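Local coordinates for protein type I site-specific restriction-modification system, R (Restriction) subunit (Vibrio vulnificus, PDB 3H1T) that is a putative motor and restriction subunit of a type I restriction enzyme, probably binding ATP and DNA to drive DNA translocation and cleavage, at residues 87-101 / 114-128. Sequence-based numbering, arbitrary orientation.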
loop_
_atom_site.group_PDB
_atom_site.type_symbol
_atom_site.label_atom_id
_atom_site.label_comp_id
_atom_site.label_asym_id
_atom_site.label_seq_id
_atom_site.Cartn_x
_atom_site.Cartn_y
_atom_site.Cartn_z
ATOM N N PRO A 87 -15.034 -2.942 -13.639
ATOM C CA PRO A 87 -15.739 -4.107 -13.103
ATOM C C PRO A 87 -17.013 -3.635 -12.389
ATOM O O PRO A 87 -17.056 -2.518 -11.872
ATOM C CB PRO A 87 -14.709 -4.716 -12.146
ATOM C CG PRO A 87 -13.900 -3.545 -11.717
ATOM C CD PRO A 87 -13.716 -2.781 -13.005
ATOM N N ILE A 88 -18.057 -4.450 -12.357
ATOM C CA ILE A 88 -19.263 -4.006 -11.704
ATOM C C ILE A 88 -20.014 -5.044 -10.866
ATOM O O ILE A 88 -20.759 -4.674 -9.972
ATOM C CB ILE A 88 -20.231 -3.361 -12.749
ATOM C CG1 ILE A 88 -21.370 -2.620 -12.020
ATOM C CG2 ILE A 88 -20.754 -4.434 -13.696
ATOM C CD1 ILE A 88 -22.097 -1.592 -12.876
ATOM N N ALA A 89 -19.822 -6.331 -11.129
ATOM C CA ALA A 89 -20.494 -7.373 -10.341
ATOM C C ALA A 89 -19.686 -8.663 -10.214
ATOM O O ALA A 89 -18.681 -8.861 -10.895
ATOM C CB ALA A 89 -21.881 -7.690 -10.928
ATOM N N VAL A 90 -20.141 -9.554 -9.346
ATOM C CA VAL A 90 -19.436 -10.810 -9.156
ATOM C C VAL A 90 -20.412 -11.968 -8.936
ATOM O O VAL A 90 -21.491 -11.782 -8.372
ATOM C CB VAL A 90 -18.425 -10.674 -7.973
ATOM C CG1 VAL A 90 -19.159 -10.541 -6.645
ATOM C CG2 VAL A 90 -17.460 -11.842 -7.986
ATOM N N VAL A 91 -20.035 -13.155 -9.396
ATOM C CA VAL A 91 -20.900 -14.317 -9.279
ATOM C C VAL A 91 -20.257 -15.536 -8.624
ATOM O O VAL A 91 -19.117 -15.888 -8.915
ATOM C CB VAL A 91 -21.395 -14.779 -10.684
ATOM C CG1 VAL A 91 -22.418 -15.912 -10.543
ATOM C CG2 VAL A 91 -21.999 -13.605 -11.423
ATOM N N GLU A 92 -20.997 -16.191 -7.745
ATOM C CA GLU A 92 -20.517 -17.406 -7.109
ATOM C C GLU A 92 -21.385 -18.517 -7.698
ATOM O O GLU A 92 -22.605 -18.498 -7.552
ATOM C CB GLU A 92 -20.694 -17.341 -5.585
ATOM C CG GLU A 92 -19.416 -17.458 -4.747
ATOM C CD GLU A 92 -18.609 -18.730 -4.997
ATOM O OE1 GLU A 92 -19.097 -19.838 -4.685
ATOM O OE2 GLU A 92 -17.471 -18.610 -5.504
ATOM N N ALA A 93 -20.774 -19.474 -8.378
ATOM C CA ALA A 93 -21.552 -20.550 -8.969
ATOM C C ALA A 93 -21.434 -21.782 -8.097
ATOM O O ALA A 93 -20.478 -21.928 -7.338
ATOM C CB ALA A 93 -21.057 -20.848 -10.389
ATOM N N LYS A 94 -22.426 -22.651 -8.179
ATOM C CA LYS A 94 -22.431 -23.871 -7.409
ATOM C C LYS A 94 -23.066 -24.924 -8.299
ATOM O O LYS A 94 -23.733 -24.592 -9.277
ATOM C CB LYS A 94 -23.239 -23.694 -6.120
ATOM C CG LYS A 94 -22.493 -22.924 -5.031
ATOM C CD LYS A 94 -21.334 -23.749 -4.454
ATOM C CE LYS A 94 -20.329 -22.904 -3.648
ATOM N NZ LYS A 94 -20.883 -22.264 -2.421
ATOM N N PRO A 95 -22.852 -26.211 -7.999
ATOM C CA PRO A 95 -23.460 -27.257 -8.835
ATOM C C PRO A 95 -24.997 -27.171 -8.844
ATOM O O PRO A 95 -25.597 -26.784 -7.842
ATOM C CB PRO A 95 -22.946 -28.548 -8.194
ATOM C CG PRO A 95 -22.718 -28.142 -6.759
ATOM C CD PRO A 95 -22.079 -26.793 -6.889
ATOM N N GLU A 96 -25.641 -27.529 -9.957
ATOM C CA GLU A 96 -27.106 -27.446 -10.038
ATOM C C GLU A 96 -27.891 -28.104 -8.908
ATOM O O GLU A 96 -28.956 -27.623 -8.532
ATOM C CB GLU A 96 -27.624 -27.980 -11.380
ATOM C CG GLU A 96 -26.958 -29.237 -11.891
ATOM C CD GLU A 96 -27.939 -30.163 -12.598
ATOM O OE1 GLU A 96 -28.857 -29.661 -13.290
ATOM O OE2 GLU A 96 -27.785 -31.397 -12.462
ATOM N N ASN A 97 -27.358 -29.176 -8.342
ATOM C CA ASN A 97 -28.031 -29.887 -7.252
ATOM C C ASN A 97 -28.031 -29.192 -5.891
ATOM O O ASN A 97 -28.756 -29.604 -4.985
ATOM C CB ASN A 97 -27.425 -31.282 -7.097
ATOM C CG ASN A 97 -25.976 -31.338 -7.559
ATOM O OD1 ASN A 97 -25.073 -31.675 -6.787
ATOM N ND2 ASN A 97 -25.747 -31.015 -8.830
ATOM N N SER A 98 -27.222 -28.152 -5.730
ATOM C CA SER A 98 -27.164 -27.446 -4.453
ATOM C C SER A 98 -28.001 -26.162 -4.403
ATOM O O SER A 98 -28.192 -25.483 -5.408
ATOM C CB SER A 98 -25.705 -27.129 -4.096
ATOM O OG SER A 98 -25.032 -26.475 -5.155
ATOM N N PRO A 99 -28.510 -25.818 -3.215
ATOM C CA PRO A 99 -29.333 -24.623 -2.969
ATOM C C PRO A 99 -28.617 -23.303 -3.310
ATOM O O PRO A 99 -27.419 -23.173 -3.043
ATOM C CB PRO A 99 -29.663 -24.749 -1.475
ATOM C CG PRO A 99 -28.490 -25.564 -0.927
ATOM C CD PRO A 99 -28.327 -26.607 -1.984
ATOM N N VAL A 100 -29.325 -22.333 -3.887
ATOM C CA VAL A 100 -28.696 -21.057 -4.244
ATOM C C VAL A 100 -28.179 -20.224 -3.083
ATOM O O VAL A 100 -27.065 -19.723 -3.136
ATOM C CB VAL A 100 -29.642 -20.130 -5.046
ATOM C CG1 VAL A 100 -29.376 -20.283 -6.525
ATOM C CG2 VAL A 100 -31.080 -20.435 -4.706
ATOM N N GLY A 101 -28.988 -20.076 -2.041
ATOM C CA GLY A 101 -28.592 -19.285 -0.892
ATOM C C GLY A 101 -27.261 -19.666 -0.281
ATOM O O GLY A 101 -26.772 -18.974 0.608
ATOM N N LEU A 114 -13.675 -6.651 -3.594
ATOM C CA LEU A 114 -13.411 -6.047 -4.893
ATOM C C LEU A 114 -14.086 -4.687 -5.061
ATOM O O LEU A 114 -13.988 -4.072 -6.119
ATOM C CB LEU A 114 -13.872 -6.991 -6.000
ATOM C CG LEU A 114 -13.237 -8.380 -6.090
ATOM C CD1 LEU A 114 -14.076 -9.241 -7.007
ATOM C CD2 LEU A 114 -11.806 -8.289 -6.599
ATOM N N GLY A 115 -14.781 -4.224 -4.034
ATOM C CA GLY A 115 -15.446 -2.938 -4.127
ATOM C C GLY A 115 -16.632 -2.873 -5.069
ATOM O O GLY A 115 -16.878 -1.828 -5.684
ATOM N N LEU A 116 -17.378 -3.968 -5.182
ATOM C CA LEU A 116 -18.523 -4.011 -6.088
ATOM C C LEU A 116 -19.830 -3.855 -5.337
ATOM O O LEU A 116 -19.906 -4.140 -4.142
ATOM C CB LEU A 116 -18.548 -5.327 -6.861
ATOM C CG LEU A 116 -17.175 -5.636 -7.481
ATOM C CD1 LEU A 116 -17.252 -6.928 -8.260
ATOM C CD2 LEU A 116 -16.699 -4.492 -8.382
ATOM N N LYS A 117 -20.853 -3.389 -6.047
ATOM C CA LYS A 117 -22.180 -3.154 -5.483
ATOM C C LYS A 117 -23.201 -4.220 -5.855
ATOM O O LYS A 117 -24.355 -4.127 -5.448
ATOM C CB LYS A 117 -22.712 -1.803 -5.970
ATOM C CG LYS A 117 -22.720 -0.686 -4.947
ATOM C CD LYS A 117 -21.317 -0.242 -4.569
ATOM C CE LYS A 117 -21.349 0.964 -3.619
ATOM N NZ LYS A 117 -20.924 0.633 -2.228
ATOM N N PHE A 118 -22.804 -5.222 -6.629
ATOM C CA PHE A 118 -23.743 -6.269 -7.014
ATOM C C PHE A 118 -23.149 -7.663 -6.837
ATOM O O PHE A 118 -22.051 -7.948 -7.303
ATOM C CB PHE A 118 -24.196 -6.048 -8.462
ATOM C CG PHE A 118 -24.795 -4.691 -8.691
ATOM C CD1 PHE A 118 -26.043 -4.364 -8.158
ATOM C CD2 PHE A 118 -24.055 -3.695 -9.332
ATOM C CE1 PHE A 118 -26.542 -3.057 -8.242
ATOM C CE2 PHE A 118 -24.539 -2.388 -9.429
ATOM C CZ PHE A 118 -25.786 -2.066 -8.878
ATOM N N ALA A 119 -23.875 -8.537 -6.157
ATOM C CA ALA A 119 -23.374 -9.882 -5.934
ATOM C C ALA A 119 -24.410 -10.938 -6.284
ATOM O O ALA A 119 -25.590 -10.770 -5.986
ATOM C CB ALA A 119 -22.939 -10.035 -4.468
ATOM N N TYR A 120 -23.972 -12.030 -6.905
ATOM C CA TYR A 120 -24.880 -13.095 -7.311
ATOM C C TYR A 120 -24.443 -14.483 -6.902
ATOM O O TYR A 120 -23.275 -14.819 -6.919
ATOM C CB TYR A 120 -25.050 -13.077 -8.827
ATOM C CG TYR A 120 -25.539 -11.753 -9.325
ATOM C CD1 TYR A 120 -26.905 -11.461 -9.341
ATOM C CD2 TYR A 120 -24.638 -10.754 -9.684
ATOM C CE1 TYR A 120 -27.360 -10.198 -9.698
ATOM C CE2 TYR A 120 -25.075 -9.482 -10.038
ATOM C CZ TYR A 120 -26.435 -9.207 -10.037
ATOM O OH TYR A 120 -26.848 -7.940 -10.337
ATOM N N SER A 121 -25.407 -15.297 -6.529
ATOM C CA SER A 121 -25.143 -16.665 -6.191
ATOM C C SER A 121 -26.069 -17.417 -7.135
ATOM O O SER A 121 -27.235 -17.052 -7.279
ATOM C CB SER A 121 -25.488 -16.923 -4.729
ATOM O OG SER A 121 -25.230 -18.264 -4.422
ATOM N N THR A 122 -25.564 -18.454 -7.792
ATOM C CA THR A 122 -26.387 -19.195 -8.718
ATOM C C THR A 122 -26.012 -20.654 -8.756
ATOM O O THR A 122 -24.868 -21.013 -8.484
ATOM C CB THR A 122 -26.251 -18.640 -10.136
ATOM O OG1 THR A 122 -26.990 -19.464 -11.048
ATOM C CG2 THR A 122 -24.782 -18.618 -10.546
ATOM N N ASN A 123 -26.991 -21.492 -9.092
ATOM C CA ASN A 123 -26.780 -22.925 -9.209
ATOM C C ASN A 123 -27.202 -23.349 -10.604
ATOM O O ASN A 123 -27.519 -24.515 -10.837
ATOM C CB ASN A 123 -27.584 -23.686 -8.141
ATOM C CG ASN A 123 -29.092 -23.424 -8.216
ATOM O OD1 ASN A 123 -29.567 -22.590 -8.984
ATOM N ND2 ASN A 123 -29.845 -24.145 -7.395
ATOM N N GLY A 124 -27.186 -22.399 -11.533
ATOM C CA GLY A 124 -27.591 -22.708 -12.890
ATOM C C GLY A 124 -29.044 -22.358 -13.164
ATOM O O GLY A 124 -29.336 -21.457 -13.959
ATOM N N HIS A 125 -29.977 -23.042 -12.505
ATOM C CA HIS A 125 -31.376 -22.726 -12.745
ATOM C C HIS A 125 -31.874 -21.563 -11.920
ATOM O O HIS A 125 -32.772 -20.855 -12.349
ATOM C CB HIS A 125 -32.289 -23.951 -12.562
ATOM C CG HIS A 125 -32.071 -24.708 -11.292
ATOM N ND1 HIS A 125 -31.021 -25.585 -11.122
ATOM C CD2 HIS A 125 -32.822 -24.793 -10.165
ATOM C CE1 HIS A 125 -31.139 -26.184 -9.947
ATOM N NE2 HIS A 125 -32.223 -25.722 -9.349
ATOM N N GLU A 126 -31.281 -21.335 -10.757
ATOM C CA GLU A 126 -31.714 -20.218 -9.922
ATOM C C GLU A 126 -30.641 -19.146 -9.796
ATOM O O GLU A 126 -29.451 -19.421 -9.922
ATOM C CB GLU A 126 -32.106 -20.703 -8.528
ATOM C CG GLU A 126 -33.422 -21.417 -8.459
ATOM C CD GLU A 126 -33.546 -22.244 -7.202
ATOM O OE1 GLU A 126 -32.673 -23.109 -6.973
ATOM O OE2 GLU A 126 -34.519 -22.036 -6.448
ATOM N N ILE A 127 -31.080 -17.919 -9.535
ATOM C CA ILE A 127 -30.173 -16.796 -9.387
ATOM C C ILE A 127 -30.577 -15.968 -8.181
ATOM O O ILE A 127 -31.712 -15.524 -8.084
ATOM C CB ILE A 127 -30.205 -15.914 -10.645
ATOM C CG1 ILE A 127 -29.776 -16.748 -11.860
ATOM C CG2 ILE A 127 -29.289 -14.721 -10.465
ATOM C CD1 ILE A 127 -30.065 -16.100 -13.207
ATOM N N LEU A 128 -29.654 -15.778 -7.254
ATOM C CA LEU A 128 -29.922 -15.000 -6.051
ATOM C C LEU A 128 -29.068 -13.734 -6.090
ATOM O O LEU A 128 -27.853 -13.811 -6.220
ATOM C CB LEU A 128 -29.554 -15.812 -4.807
ATOM C CG LEU A 128 -30.501 -15.846 -3.604
ATOM C CD1 LEU A 128 -29.630 -16.107 -2.395
ATOM C CD2 LEU A 128 -31.280 -14.541 -3.447
HETATM O O HOH W 1 -20.505 -2.247 -8.728
#
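With OG anti to the backbone N (chi1 180°), S121 reaches V100 O, and N123, its CG lodged between backbone N and carbonyl carbon (chi1 58°), turns its amide to the loop after strand 87-93. S121 OG donates to V100 O at 2.7 Å, serine being short enough to bring a hydroxyl straight to this loop carbonyl. The asparagine offers both donor and acceptor: N123 ND2 gives one hydrogen to S98 O at 2.9 Å and the other to E126 OE1 on its anti lone pair, both nearly in the amide plane, while N123 OD1 takes E126 N at 2.8 Å in an Asx motif. Strands 87-93 and 118-122 run parallel, joined by bonds such as E92 N to Y120 O at 2.8 Å. On one face beta-branched V91 and T122 meet, CG1 to CG2 at 3.6 Å; A89 CB lies at the Y120 ring edge, in its plane, and L149 of helix 146-157 touches A89 and Y120. Helix 104-114 connects the strands, a beta-alpha-beta unit in the N-terminal mixed sheet. E92, A93 and K94, with D77 on the adjoining strand, are consistent with a PD-(D/E)XK nuclease motif. Three bonds hold the N123 amide, fixing its flip and tying loop to turn beside that motif.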